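Local coordinates for DNA replication licensing factor MCM related protein (Thermoplasma acidophilum, PDB 4ME3) that probably works as a replicative single-stranded DNA helicase driven by ATP, of which this chain is the zinc-containing N-terminal domain, at residues Q39-V44 against N94-R99; A143-S148 against T154-T159; C147-G152 against C172-G177. All blocks are in the same frame, centred on the assembly; numbering follows the deposited sequence.

Contact 1: residues Q39-V44 against N94-R99; sequences QEYPEV and NIFNLR
Tyr41 reaches from its loop to the run that leads into strand 97-101, and its hydroxyl gives a hydrogen bond to the backbone of Ile95, OH to O 2.9 Å. The bond meets the carbonyl from above its plane, 41° out of it and at a C=O...OH angle of 122°, so it does not follow a lone pair. The same carbonyl oxygen lies at the edge of the tyrosine ring, near the ring plane, with Ile95 O only 3.2 Å from Tyr41 CE1. The ring extends this far because its CG stands anti to the backbone N (chi1 -172°). A cis peptide bond joins Tyr41 to Pro42 and folds the proline back, setting Pro42 CB 3.5 Å above the plane of the Tyr41 ring, over its centre. Packing against Phe96 is slacker: Tyr41 CE1 comes to the edge of that ring at CD2, 4.2 Å away. Leu81 of helix 69-84 touches both aromatic residues. Strand 97-101 pairs in parallel with strand 46-50, so the contact packs the loop after helix 31-38 against the lead-in to this two-stranded sheet of the MCM N-terminal domain. The outer side contrasts sharply: Gln39, Glu40 and Glu43 are exposed and do not meet residues 94-99. The contact thus shows how one phenol serves two ends: its carbon rim packs in a buried setting, and its hydroxyl satisfies a backbone carbonyl that precedes the strand, with Phe93 O as a further, weak partner.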
ATOM      1  N   GLN A  39       6.507  18.907   7.605  1.00 28.14           N
ATOM      2  CA  GLN A  39       7.565  19.836   7.226  1.00 31.78           C
ATOM      3  C   GLN A  39       8.465  19.282   6.125  1.00 39.47           C
ATOM      4  O   GLN A  39       9.170  20.037   5.456  1.00 36.67           O
ATOM      5  CB  GLN A  39       8.415  20.188   8.448  1.00 35.94           C
ATOM      6  CG  GLN A  39       7.674  20.999   9.495  1.00 31.71           C
ATOM      7  CD  GLN A  39       7.103  22.288   8.933  1.00 45.81           C
ATOM      8  OE1 GLN A  39       5.925  22.591   9.121  1.00 52.85           O
ATOM      9  NE2 GLN A  39       7.940  23.058   8.246  1.00 53.01           N
ATOM     10  N   GLU A  40       8.439  17.966   5.938  1.00 27.11           N
ATOM     11  CA  GLU A  40       9.333  17.315   4.989  1.00 27.50           C
ATOM     12  C   GLU A  40       8.572  16.604   3.869  1.00 30.50           C
ATOM     13  O   GLU A  40       9.173  15.946   3.022  1.00 30.75           O
ATOM     14  CB  GLU A  40      10.239  16.333   5.728  1.00 30.29           C
ATOM     15  CG  GLU A  40      11.015  16.975   6.867  1.00 34.87           C
ATOM     16  CD  GLU A  40      11.885  15.987   7.618  1.00 53.41           C
ATOM     17  OE1 GLU A  40      11.941  16.072   8.864  1.00 61.45           O
ATOM     18  OE2 GLU A  40      12.520  15.132   6.966  1.00 63.44           O
ATOM     19  N   TYR A  41       7.251  16.748   3.867  1.00 28.39           N
ATOM     20  CA  TYR A  41       6.415  16.182   2.815  1.00 29.57           C
ATOM     21  C   TYR A  41       6.608  16.974   1.521  1.00 35.96           C
ATOM     22  O   TYR A  41       6.820  18.186   1.567  1.00 34.38           O
ATOM     23  CB  TYR A  41       4.947  16.222   3.245  1.00 28.73           C
ATOM     24  CG  TYR A  41       4.015  15.496   2.307  1.00 24.50           C
ATOM     25  CD1 TYR A  41       3.841  14.121   2.400  1.00 21.60           C
ATOM     26  CD2 TYR A  41       3.318  16.180   1.322  1.00 27.99           C
ATOM     27  CE1 TYR A  41       2.998  13.451   1.541  1.00 19.42           C
ATOM     28  CE2 TYR A  41       2.469  15.516   0.459  1.00 27.68           C
ATOM     29  CZ  TYR A  41       2.313  14.152   0.573  1.00 25.39           C
ATOM     30  OH  TYR A  41       1.470  13.486  -0.287  1.00 24.38           O
ATOM     31  N   PRO A  42       6.526  16.301   0.357  1.00 38.32           N
ATOM     32  CA  PRO A  42       6.255  14.874   0.144  1.00 38.87           C
ATOM     33  C   PRO A  42       7.500  13.988   0.133  1.00 41.38           C
ATOM     34  O   PRO A  42       7.382  12.793  -0.144  1.00 40.70           O
ATOM     35  CB  PRO A  42       5.600  14.862  -1.237  1.00 40.73           C
ATOM     36  CG  PRO A  42       6.264  15.982  -1.956  1.00 45.12           C
ATOM     37  CD  PRO A  42       6.549  17.042  -0.918  1.00 30.52           C
ATOM     38  N   GLU A  43       8.667  14.554   0.426  1.00 39.73           N
ATOM     39  CA  GLU A  43       9.900  13.774   0.442  1.00 40.17           C
ATOM     40  C   GLU A  43       9.835  12.711   1.535  1.00 43.78           C
ATOM     41  O   GLU A  43      10.304  11.586   1.353  1.00 40.24           O
ATOM     42  CB  GLU A  43      11.119  14.676   0.646  1.00 52.66           C
ATOM     43  CG  GLU A  43      11.472  15.532  -0.564  1.00 63.60           C
ATOM     44  CD  GLU A  43      10.660  16.812  -0.647  1.00 67.37           C
ATOM     45  OE1 GLU A  43       9.650  16.932   0.078  1.00 56.56           O
ATOM     46  OE2 GLU A  43      11.037  17.704  -1.436  1.00 83.57           O
ATOM     47  N   VAL A  44       9.254  13.081   2.672  1.00 27.69           N
ATOM     48  CA  VAL A  44       8.958  12.132   3.736  1.00 28.16           C
ATOM     49  C   VAL A  44       7.448  11.952   3.775  1.00 17.95           C
ATOM     50  O   VAL A  44       6.703  12.923   3.874  1.00 21.52           O
ATOM     51  CB  VAL A  44       9.450  12.638   5.101  1.00 34.17           C
ATOM     52  CG1 VAL A  44       9.137  11.626   6.194  1.00 31.67           C
ATOM     53  CG2 VAL A  44      10.943  12.927   5.049  1.00 39.65           C
ATOM     54  N   ASN A  94      -0.148  13.318  -3.600  1.00 27.09           N
ATOM     55  CA  ASN A  94      -1.096  12.886  -2.583  1.00 26.33           C
ATOM     56  C   ASN A  94      -0.804  11.479  -2.071  1.00 26.18           C
ATOM     57  O   ASN A  94      -1.706  10.787  -1.600  1.00 26.78           O
ATOM     58  CB  ASN A  94      -2.523  12.946  -3.130  1.00 26.59           C
ATOM     59  CG  ASN A  94      -2.719  12.067  -4.352  1.00 21.96           C
ATOM     60  OD1 ASN A  94      -1.812  11.343  -4.769  1.00 28.43           O
ATOM     61  ND2 ASN A  94      -3.912  12.121  -4.928  1.00 31.24           N
ATOM     62  N   ILE A  95       0.456  11.062  -2.157  1.00 21.59           N
ATOM     63  CA  ILE A  95       0.857   9.747  -1.666  1.00 18.31           C
ATOM     64  C   ILE A  95       1.216   9.797  -0.184  1.00 19.13           C
ATOM     65  O   ILE A  95       1.948  10.681   0.256  1.00 20.38           O
ATOM     66  CB  ILE A  95       2.075   9.206  -2.446  1.00 21.18           C
ATOM     67  CG1 ILE A  95       1.723   9.039  -3.926  1.00 28.40           C
ATOM     68  CG2 ILE A  95       2.536   7.883  -1.861  1.00 23.47           C
ATOM     69  CD1 ILE A  95       2.906   8.659  -4.799  1.00 31.67           C
ATOM     70  N   PHE A  96       0.697   8.846   0.586  1.00 18.76           N
ATOM     71  CA  PHE A  96       1.139   8.674   1.964  1.00 14.47           C
ATOM     72  C   PHE A  96       1.070   7.212   2.384  1.00 16.96           C
ATOM     73  O   PHE A  96       0.156   6.489   1.997  1.00 18.30           O
ATOM     74  CB  PHE A  96       0.318   9.524   2.930  1.00 18.78           C
ATOM     75  CG  PHE A  96       0.973   9.689   4.267  1.00 14.55           C
ATOM     76  CD1 PHE A  96       0.751   8.778   5.282  1.00 18.44           C
ATOM     77  CD2 PHE A  96       1.847  10.735   4.492  1.00 11.80           C
ATOM     78  CE1 PHE A  96       1.374   8.919   6.507  1.00 17.76           C
ATOM     79  CE2 PHE A  96       2.474  10.882   5.710  1.00 14.45           C
ATOM     80  CZ  PHE A  96       2.237   9.971   6.723  1.00 15.15           C
ATOM     81  N   ASN A  97       2.049   6.791   3.179  1.00 13.21           N
ATOM     82  CA  ASN A  97       2.106   5.425   3.675  1.00 17.68           C
ATOM     83  C   ASN A  97       1.909   5.363   5.177  1.00 14.55           C
ATOM     84  O   ASN A  97       2.775   5.779   5.948  1.00 13.55           O
ATOM     85  CB  ASN A  97       3.448   4.787   3.340  1.00 13.70           C
ATOM     86  CG  ASN A  97       3.797   4.899   1.878  1.00 21.16           C
ATOM     87  OD1 ASN A  97       2.981   4.601   1.009  1.00 23.23           O
ATOM     88  ND2 ASN A  97       5.015   5.335   1.596  1.00 17.08           N
ATOM     89  N   LEU A  98       0.763   4.838   5.585  1.00 10.88           N
ATOM     90  CA  LEU A  98       0.511   4.536   6.977  1.00 10.95           C
ATOM     91  C   LEU A  98       0.879   3.077   7.187  1.00 15.44           C
ATOM     92  O   LEU A  98       0.331   2.193   6.528  1.00 16.57           O
ATOM     93  CB  LEU A  98      -0.962   4.782   7.310  1.00 12.87           C
ATOM     94  CG  LEU A  98      -1.404   4.540   8.753  1.00 14.22           C
ATOM     95  CD1 LEU A  98      -0.558   5.327   9.726  1.00 16.60           C
ATOM     96  CD2 LEU A  98      -2.874   4.908   8.904  1.00 16.32           C
ATOM     97  N   ARG A  99       1.829   2.833   8.081  1.00 12.72           N
ATOM     98  CA  ARG A  99       2.327   1.486   8.327  1.00 11.19           C
ATOM     99  C   ARG A  99       2.089   1.076   9.773  1.00 15.90           C
ATOM    100  O   ARG A  99       2.075   1.912  10.674  1.00 19.06           O
ATOM    101  CB  ARG A  99       3.816   1.404   7.992  1.00 14.38           C
ATOM    102  CG  ARG A  99       4.122   1.758   6.546  1.00 14.70           C
ATOM    103  CD  ARG A  99       5.578   1.516   6.186  1.00 15.10           C
ATOM    104  NE  ARG A  99       5.851   1.874   4.797  1.00 20.00           N
ATOM    105  CZ  ARG A  99       5.418   1.182   3.750  1.00 22.26           C
ATOM    106  NH1 ARG A  99       4.685   0.090   3.924  1.00 20.30           N
ATOM    107  NH2 ARG A  99       5.716   1.583   2.520  1.00 20.45           N
TER

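Contact 2: residues A143-S148 against T154-T159; sequences AAFECS and TYVEQT. With ZN (zinc ion), chain B.
The Tyr155 ring lays one face over Ala144, whose CB is 3.5 Å from Tyr155 CE2. The Phe145 ring works differently: Thr154 O lies at its edge, in the ring plane and 3.8 Å from Phe145 CD2, Gln158 NE2 sits at the edge as well, and Val156 CG2 approaches obliquely, 4.0 Å from Phe145 CD2. Tyr155 can lean over its neighbour because CG is turned beside its own backbone N (chi1 -81°), and its hydroxyl then bonds to Leu189 O. With an alanine in place of Tyr155, Ala144 CB would probably lose the ring that covers it, and Leu189 O its hydroxyl partner. Between the two rings, which project from opposite faces of the sheet, runs an antiparallel pairing: Ala143 with Val156 and Phe145 with Thr154 are hydrogen-bonded pairs, and Ala144 with Tyr155 is the non-hydrogen-bonded pair between them. The bond from Thr154 N to Phe145 O, 2.8 Å, is nearly straight at 166° and lies in the carbonyl plane. Val156 O is gripped twice, by Ala143 N at 3.0 Å and by Gln158 NE2 at 3.0 Å, from opposite faces of its plane; the bend in the Gln158 chain brings the amide back to this oxygen, while its OE1 takes Ser164 N. Thr154 OG1 accepts from Asp170 N, near the zinc site, to which the first strand delivers Cys147. This beta hairpin of the MCM zinc-binding region is flanked by strand 183-185, whose Leu185 touches Ala143 and Phe145, and Glu157 forms a salt bridge to Arg74 of helix 69-84.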
ATOM      1  N   ALA A 143      -1.387   8.497 -11.717  1.00 18.32           N
ATOM      2  CA  ALA A 143      -1.258   8.690 -13.159  1.00 15.74           C
ATOM      3  C   ALA A 143      -1.980   9.941 -13.639  1.00 15.21           C
ATOM      4  O   ALA A 143      -3.163  10.130 -13.365  1.00 19.68           O
ATOM      5  CB  ALA A 143      -1.789   7.476 -13.891  1.00 15.99           C
ATOM      6  N   ALA A 144      -1.260  10.779 -14.380  1.00 19.11           N
ATOM      7  CA  ALA A 144      -1.837  11.971 -14.989  1.00 24.28           C
ATOM      8  C   ALA A 144      -2.427  11.637 -16.356  1.00 23.38           C
ATOM      9  O   ALA A 144      -1.740  11.089 -17.212  1.00 17.94           O
ATOM     10  CB  ALA A 144      -0.772  13.052 -15.134  1.00 20.59           C
ATOM     11  N   PHE A 145      -3.697  11.979 -16.556  1.00 17.03           N
ATOM     12  CA  PHE A 145      -4.362  11.764 -17.837  1.00 20.82           C
ATOM     13  C   PHE A 145      -4.842  13.085 -18.426  1.00 26.55           C
ATOM     14  O   PHE A 145      -5.531  13.855 -17.760  1.00 25.78           O
ATOM     15  CB  PHE A 145      -5.550  10.815 -17.672  1.00 22.55           C
ATOM     16  CG  PHE A 145      -5.159   9.385 -17.429  1.00 22.66           C
ATOM     17  CD1 PHE A 145      -4.890   8.538 -18.490  1.00 25.42           C
ATOM     18  CD2 PHE A 145      -5.066   8.887 -16.141  1.00 21.98           C
ATOM     19  CE1 PHE A 145      -4.533   7.221 -18.270  1.00 22.70           C
ATOM     20  CE2 PHE A 145      -4.712   7.572 -15.917  1.00 25.36           C
ATOM     21  CZ  PHE A 145      -4.443   6.740 -16.983  1.00 19.46           C
ATOM     22  N   GLU A 146      -4.483  13.342 -19.680  1.00 22.18           N
ATOM     23  CA  GLU A 146      -4.870  14.585 -20.338  1.00 18.56           C
ATOM     24  C   GLU A 146      -6.139  14.410 -21.167  1.00 24.04           C
ATOM     25  O   GLU A 146      -6.221  13.523 -22.020  1.00 24.55           O
ATOM     26  CB  GLU A 146      -3.732  15.101 -21.222  1.00 26.27           C
ATOM     27  CG  GLU A 146      -4.090  16.356 -22.003  1.00 26.07           C
ATOM     28  CD  GLU A 146      -2.927  16.894 -22.814  1.00 38.67           C
ATOM     29  OE1 GLU A 146      -1.812  16.341 -22.705  1.00 34.93           O
ATOM     30  OE2 GLU A 146      -3.130  17.873 -23.563  1.00 46.52           O
ATOM     31  N   CYS A 147      -7.124  15.265 -20.904  1.00 24.69           N
ATOM     32  CA  CYS A 147      -8.409  15.217 -21.594  1.00 28.51           C
ATOM     33  C   CYS A 147      -8.271  15.676 -23.041  1.00 24.03           C
ATOM     34  O   CYS A 147      -7.692  16.726 -23.312  1.00 29.82           O
ATOM     35  CB  CYS A 147      -9.423  16.107 -20.868  1.00 26.67           C
ATOM     36  SG  CYS A 147     -11.023  16.247 -21.703  1.00 26.86           S
ATOM     37  N   SER A 148      -8.808  14.891 -23.969  1.00 27.47           N
ATOM     38  CA  SER A 148      -8.717  15.226 -25.386  1.00 34.97           C
ATOM     39  C   SER A 148      -9.493  16.498 -25.722  1.00 40.50           C
ATOM     40  O   SER A 148      -9.249  17.126 -26.753  1.00 41.18           O
ATOM     41  CB  SER A 148      -9.218  14.063 -26.248  1.00 42.17           C
ATOM     42  OG  SER A 148     -10.545  13.700 -25.910  1.00 36.00           O
ATOM     43  N   THR A 154      -6.582  14.844 -15.313  1.00 21.55           N
ATOM     44  CA  THR A 154      -7.276  14.037 -14.322  1.00 21.16           C
ATOM     45  C   THR A 154      -6.301  13.004 -13.782  1.00 24.48           C
ATOM     46  O   THR A 154      -5.727  12.226 -14.546  1.00 24.50           O
ATOM     47  CB  THR A 154      -8.475  13.304 -14.944  1.00 27.06           C
ATOM     48  OG1 THR A 154      -9.445  14.258 -15.388  1.00 25.67           O
ATOM     49  CG2 THR A 154      -9.124  12.356 -13.937  1.00 23.46           C
ATOM     50  N   TYR A 155      -6.104  12.995 -12.471  1.00 21.38           N
ATOM     51  CA  TYR A 155      -5.201  12.035 -11.856  1.00 20.40           C
ATOM     52  C   TYR A 155      -5.970  10.826 -11.341  1.00 26.19           C
ATOM     53  O   TYR A 155      -7.031  10.965 -10.736  1.00 22.17           O
ATOM     54  CB  TYR A 155      -4.406  12.691 -10.725  1.00 20.07           C
ATOM     55  CG  TYR A 155      -3.218  13.496 -11.208  1.00 19.99           C
ATOM     56  CD1 TYR A 155      -3.366  14.815 -11.615  1.00 24.41           C
ATOM     57  CD2 TYR A 155      -1.951  12.932 -11.264  1.00 19.28           C
ATOM     58  CE1 TYR A 155      -2.284  15.551 -12.062  1.00 24.14           C
ATOM     59  CE2 TYR A 155      -0.861  13.661 -11.708  1.00 21.79           C
ATOM     60  CZ  TYR A 155      -1.036  14.971 -12.105  1.00 24.23           C
ATOM     61  OH  TYR A 155       0.046  15.698 -12.549  1.00 22.84           O
ATOM     62  N   VAL A 156      -5.437   9.637 -11.600  1.00 22.02           N
ATOM     63  CA  VAL A 156      -6.054   8.401 -11.138  1.00 19.96           C
ATOM     64  C   VAL A 156      -5.024   7.546 -10.415  1.00 27.87           C
ATOM     65  O   VAL A 156      -3.984   7.207 -10.978  1.00 22.57           O
ATOM     66  CB  VAL A 156      -6.634   7.587 -12.306  1.00 21.93           C
ATOM     67  CG1 VAL A 156      -7.321   6.326 -11.786  1.00 26.57           C
ATOM     68  CG2 VAL A 156      -7.602   8.430 -13.117  1.00 28.42           C
ATOM     69  N   GLU A 157      -5.315   7.201  -9.165  1.00 23.62           N
ATOM     70  CA  GLU A 157      -4.437   6.331  -8.397  1.00 18.01           C
ATOM     71  C   GLU A 157      -4.425   4.938  -9.012  1.00 21.30           C
ATOM     72  O   GLU A 157      -5.466   4.421  -9.420  1.00 24.56           O
ATOM     73  CB  GLU A 157      -4.895   6.249  -6.940  1.00 22.72           C
ATOM     74  CG  GLU A 157      -3.993   5.398  -6.065  1.00 23.70           C
ATOM     75  CD  GLU A 157      -4.522   5.241  -4.654  1.00 39.04           C
ATOM     76  OE1 GLU A 157      -5.524   5.903  -4.316  1.00 38.43           O
ATOM     77  OE2 GLU A 157      -3.941   4.449  -3.882  1.00 37.67           O
ATOM     78  N   GLN A 158      -3.241   4.338  -9.075  1.00 22.27           N
ATOM     79  CA  GLN A 158      -3.079   3.013  -9.655  1.00 25.37           C
ATOM     80  C   GLN A 158      -2.907   1.974  -8.554  1.00 24.14           C
ATOM     81  O   GLN A 158      -2.105   2.150  -7.641  1.00 25.28           O
ATOM     82  CB  GLN A 158      -1.871   2.995 -10.588  1.00 21.71           C
ATOM     83  CG  GLN A 158      -1.942   4.034 -11.683  1.00 19.92           C
ATOM     84  CD  GLN A 158      -3.108   3.801 -12.620  1.00 26.75           C
ATOM     85  OE1 GLN A 158      -3.283   2.703 -13.142  1.00 24.77           O
ATOM     86  NE2 GLN A 158      -3.919   4.833 -12.827  1.00 22.76           N
ATOM     87  N   THR A 159      -3.675   0.895  -8.643  1.00 31.07           N
ATOM     88  CA  THR A 159      -3.639  -0.150  -7.627  1.00 35.97           C
ATOM     89  C   THR A 159      -3.432  -1.540  -8.224  1.00 34.61           C
ATOM     90  O   THR A 159      -3.200  -2.502  -7.493  1.00 38.14           O
ATOM     91  CB  THR A 159      -4.940  -0.155  -6.805  1.00 37.00           C
ATOM     92  OG1 THR A 159      -6.066  -0.272  -7.686  1.00 43.36           O
ATOM     93  CG2 THR A 159      -5.064   1.126  -5.997  1.00 39.01           C
TER
HETATM   94 ZN    ZN B 301     -11.839  17.726 -20.084  1.00 29.20          ZN

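Contact 3: residues C147-G152 against C172-G177; sequences CSSCHG and CGLSRG. With ZN (zinc ion), chain B.
Cys150 and Cys172 mark the place where the two backbones draw nearest, with Cys150 CA 6.6 Å from Cys172 CA. The 147-152 segment turns tightly: residues 148-150 have helical backbone angles, His151 takes a positive phi, and Cys147 N bonds to Gly152 O at 2.9 Å. Gly173, also at positive phi, turns the other segment just after its cysteine. No hydrogen bond passes between the segments; the zinc ion joins them. Cys147 SG, Cys150 SG and Cys172 SG each lie 2.3 Å from zinc, and Cys169 supplies the fourth sulfur. Two CxxC pairs thus form a four-cysteine site. Residues 147-152 make a turn of the zinc-knuckle kind, in which backbone N-H groups point at the metal-bound sulfur, and the second pair is consistent with a like turn. Cys147 SG receives two such groups, from Ser149 N at 3.3 Å and Cys150 N at 3.5 Å. Gly152 N serves Cys150 SG at 3.4 Å, whereas the matching bond from Leu174 N to Cys172 SG is weak. Such donors are likely to offset part of the negative charge gathered on the sulfurs. In Cys150 and Cys172 alike the SG is lodged between its own backbone N and carbonyl carbon (chi1 69° and 76°), whereas Cys147 SG stands anti to its backbone N (chi1 175°). Apart from the metal the touch is light: Cys172 CB packs 3.8 Å from Cys150 SG, and on the outer side Leu174 CD1 rests 3.6 Å from Ser149 OG.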
ATOM      1  N   CYS A 147      -7.124  15.265 -20.904  1.00 24.69           N
ATOM      2  CA  CYS A 147      -8.409  15.217 -21.594  1.00 28.51           C
ATOM      3  C   CYS A 147      -8.271  15.676 -23.041  1.00 24.03           C
ATOM      4  O   CYS A 147      -7.692  16.726 -23.312  1.00 29.82           O
ATOM      5  CB  CYS A 147      -9.423  16.107 -20.868  1.00 26.67           C
ATOM      6  SG  CYS A 147     -11.023  16.247 -21.703  1.00 26.86           S
ATOM      7  N   SER A 148      -8.808  14.891 -23.969  1.00 27.47           N
ATOM      8  CA  SER A 148      -8.717  15.226 -25.386  1.00 34.97           C
ATOM      9  C   SER A 148      -9.493  16.498 -25.722  1.00 40.50           C
ATOM     10  O   SER A 148      -9.249  17.126 -26.753  1.00 41.18           O
ATOM     11  CB  SER A 148      -9.218  14.063 -26.248  1.00 42.17           C
ATOM     12  OG  SER A 148     -10.545  13.700 -25.910  1.00 36.00           O
ATOM     13  N   SER A 149     -10.419  16.882 -24.849  1.00 38.75           N
ATOM     14  CA  SER A 149     -11.263  18.046 -25.100  1.00 37.18           C
ATOM     15  C   SER A 149     -10.684  19.330 -24.503  1.00 42.94           C
ATOM     16  O   SER A 149     -10.347  20.260 -25.236  1.00 45.09           O
ATOM     17  CB  SER A 149     -12.673  17.807 -24.555  1.00 42.96           C
ATOM     18  OG  SER A 149     -13.523  18.900 -24.862  1.00 40.42           O
ATOM     19  N   CYS A 150     -10.570  19.380 -23.180  1.00 37.93           N
ATOM     20  CA  CYS A 150     -10.107  20.587 -22.498  1.00 37.99           C
ATOM     21  C   CYS A 150      -8.610  20.542 -22.195  1.00 35.21           C
ATOM     22  O   CYS A 150      -8.030  21.536 -21.756  1.00 33.99           O
ATOM     23  CB  CYS A 150     -10.887  20.799 -21.197  1.00 37.82           C
ATOM     24  SG  CYS A 150     -10.524  19.588 -19.901  1.00 31.04           S
ATOM     25  N   HIS A 151      -7.994  19.386 -22.422  1.00 38.71           N
ATOM     26  CA  HIS A 151      -6.563  19.208 -22.187  1.00 35.64           C
ATOM     27  C   HIS A 151      -6.182  19.393 -20.718  1.00 32.34           C
ATOM     28  O   HIS A 151      -5.011  19.582 -20.390  1.00 38.26           O
ATOM     29  CB  HIS A 151      -5.755  20.154 -23.078  1.00 42.70           C
ATOM     30  CG  HIS A 151      -5.935  19.891 -24.540  1.00 43.79           C
ATOM     31  ND1 HIS A 151      -5.549  18.708 -25.134  1.00 43.25           N
ATOM     32  CD2 HIS A 151      -6.465  20.649 -25.528  1.00 50.37           C
ATOM     33  CE1 HIS A 151      -5.831  18.751 -26.422  1.00 54.69           C
ATOM     34  NE2 HIS A 151      -6.388  19.920 -26.689  1.00 57.98           N
ATOM     35  N   GLY A 152      -7.173  19.327 -19.836  1.00 27.28           N
ATOM     36  CA  GLY A 152      -6.919  19.367 -18.409  1.00 26.93           C
ATOM     37  C   GLY A 152      -6.435  18.015 -17.925  1.00 24.45           C
ATOM     38  O   GLY A 152      -6.537  17.022 -18.648  1.00 24.21           O
ATOM     39  N   CYS A 172     -13.648  19.249 -17.078  1.00 32.79           N
ATOM     40  CA  CYS A 172     -14.743  19.673 -17.953  1.00 26.40           C
ATOM     41  C   CYS A 172     -15.999  18.805 -17.828  1.00 27.66           C
ATOM     42  O   CYS A 172     -17.058  19.168 -18.333  1.00 31.31           O
ATOM     43  CB  CYS A 172     -14.276  19.724 -19.411  1.00 32.56           C
ATOM     44  SG  CYS A 172     -14.126  18.123 -20.228  1.00 29.90           S
ATOM     45  N   GLY A 173     -15.883  17.659 -17.165  1.00 29.66           N
ATOM     46  CA  GLY A 173     -17.046  16.843 -16.866  1.00 34.45           C
ATOM     47  C   GLY A 173     -17.533  15.942 -17.989  1.00 34.07           C
ATOM     48  O   GLY A 173     -18.491  15.190 -17.807  1.00 37.53           O
ATOM     49  N   LEU A 174     -16.890  16.011 -19.149  1.00 28.33           N
ATOM     50  CA  LEU A 174     -17.234  15.119 -20.250  1.00 34.71           C
ATOM     51  C   LEU A 174     -16.718  13.715 -19.946  1.00 36.40           C
ATOM     52  O   LEU A 174     -15.831  13.544 -19.110  1.00 30.69           O
ATOM     53  CB  LEU A 174     -16.644  15.630 -21.565  1.00 34.87           C
ATOM     54  CG  LEU A 174     -17.124  17.013 -22.012  1.00 36.78           C
ATOM     55  CD1 LEU A 174     -16.419  17.435 -23.288  1.00 31.31           C
ATOM     56  CD2 LEU A 174     -18.634  17.033 -22.205  1.00 32.39           C
ATOM     57  N   SER A 175     -17.276  12.713 -20.619  1.00 34.88           N
ATOM     58  CA  SER A 175     -16.880  11.329 -20.382  1.00 42.13           C
ATOM     59  C   SER A 175     -16.613  10.593 -21.691  1.00 43.45           C
ATOM     60  O   SER A 175     -17.019  11.039 -22.765  1.00 39.47           O
ATOM     61  CB  SER A 175     -17.962  10.592 -19.594  1.00 43.30           C
ATOM     62  OG  SER A 175     -19.085  10.325 -20.413  1.00 49.34           O
ATOM     63  N   ARG A 176     -15.925   9.461 -21.592  1.00 51.43           N
ATOM     64  CA  ARG A 176     -15.603   8.661 -22.767  1.00 58.91           C
ATOM     65  C   ARG A 176     -16.856   8.034 -23.370  1.00 58.46           C
ATOM     66  O   ARG A 176     -16.992   7.945 -24.589  1.00 59.15           O
ATOM     67  CB  ARG A 176     -14.603   7.560 -22.405  1.00 58.96           C
ATOM     68  CG  ARG A 176     -13.242   8.078 -21.975  1.00 57.79           C
ATOM     69  CD  ARG A 176     -12.169   7.002 -22.070  1.00 60.52           C
ATOM     70  NE  ARG A 176     -12.179   6.103 -20.918  1.00 63.42           N
ATOM     71  CZ  ARG A 176     -12.844   4.953 -20.854  1.00 72.74           C
ATOM     72  NH1 ARG A 176     -13.577   4.529 -21.876  1.00 76.31           N
ATOM     73  NH2 ARG A 176     -12.776   4.217 -19.753  1.00 66.29           N
ATOM     74  N   GLY A 177     -17.771   7.610 -22.505  1.00 54.28           N
ATOM     75  CA  GLY A 177     -18.955   6.893 -22.940  1.00 56.51           C
ATOM     76  C   GLY A 177     -19.951   7.755 -23.690  1.00 56.78           C
ATOM     77  O   GLY A 177     -20.379   7.405 -24.789  1.00 61.24           O
TER
HETATM   78 ZN    ZN B 301     -11.839  17.726 -20.084  1.00 29.20          ZN

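From the N terminus, contact 1 comes first and closes a largely helical loop of 49 residues, tying the turn after helix 31-38 to the run leading into strand 97-101. It is complete before the others open, and its nearest atoms stay about 6 Å from contact 2. The long strand 123-147 then leads out to the zinc end, where contact 2 closes a short hairpin loop. Contact 3 sets out from the same stretch, sharing Cys147 and Ser148, and reaches past the hairpin to 172-177. A weak hydrogen bond between Glu146 and His151 also joins these two, with zinc common to both.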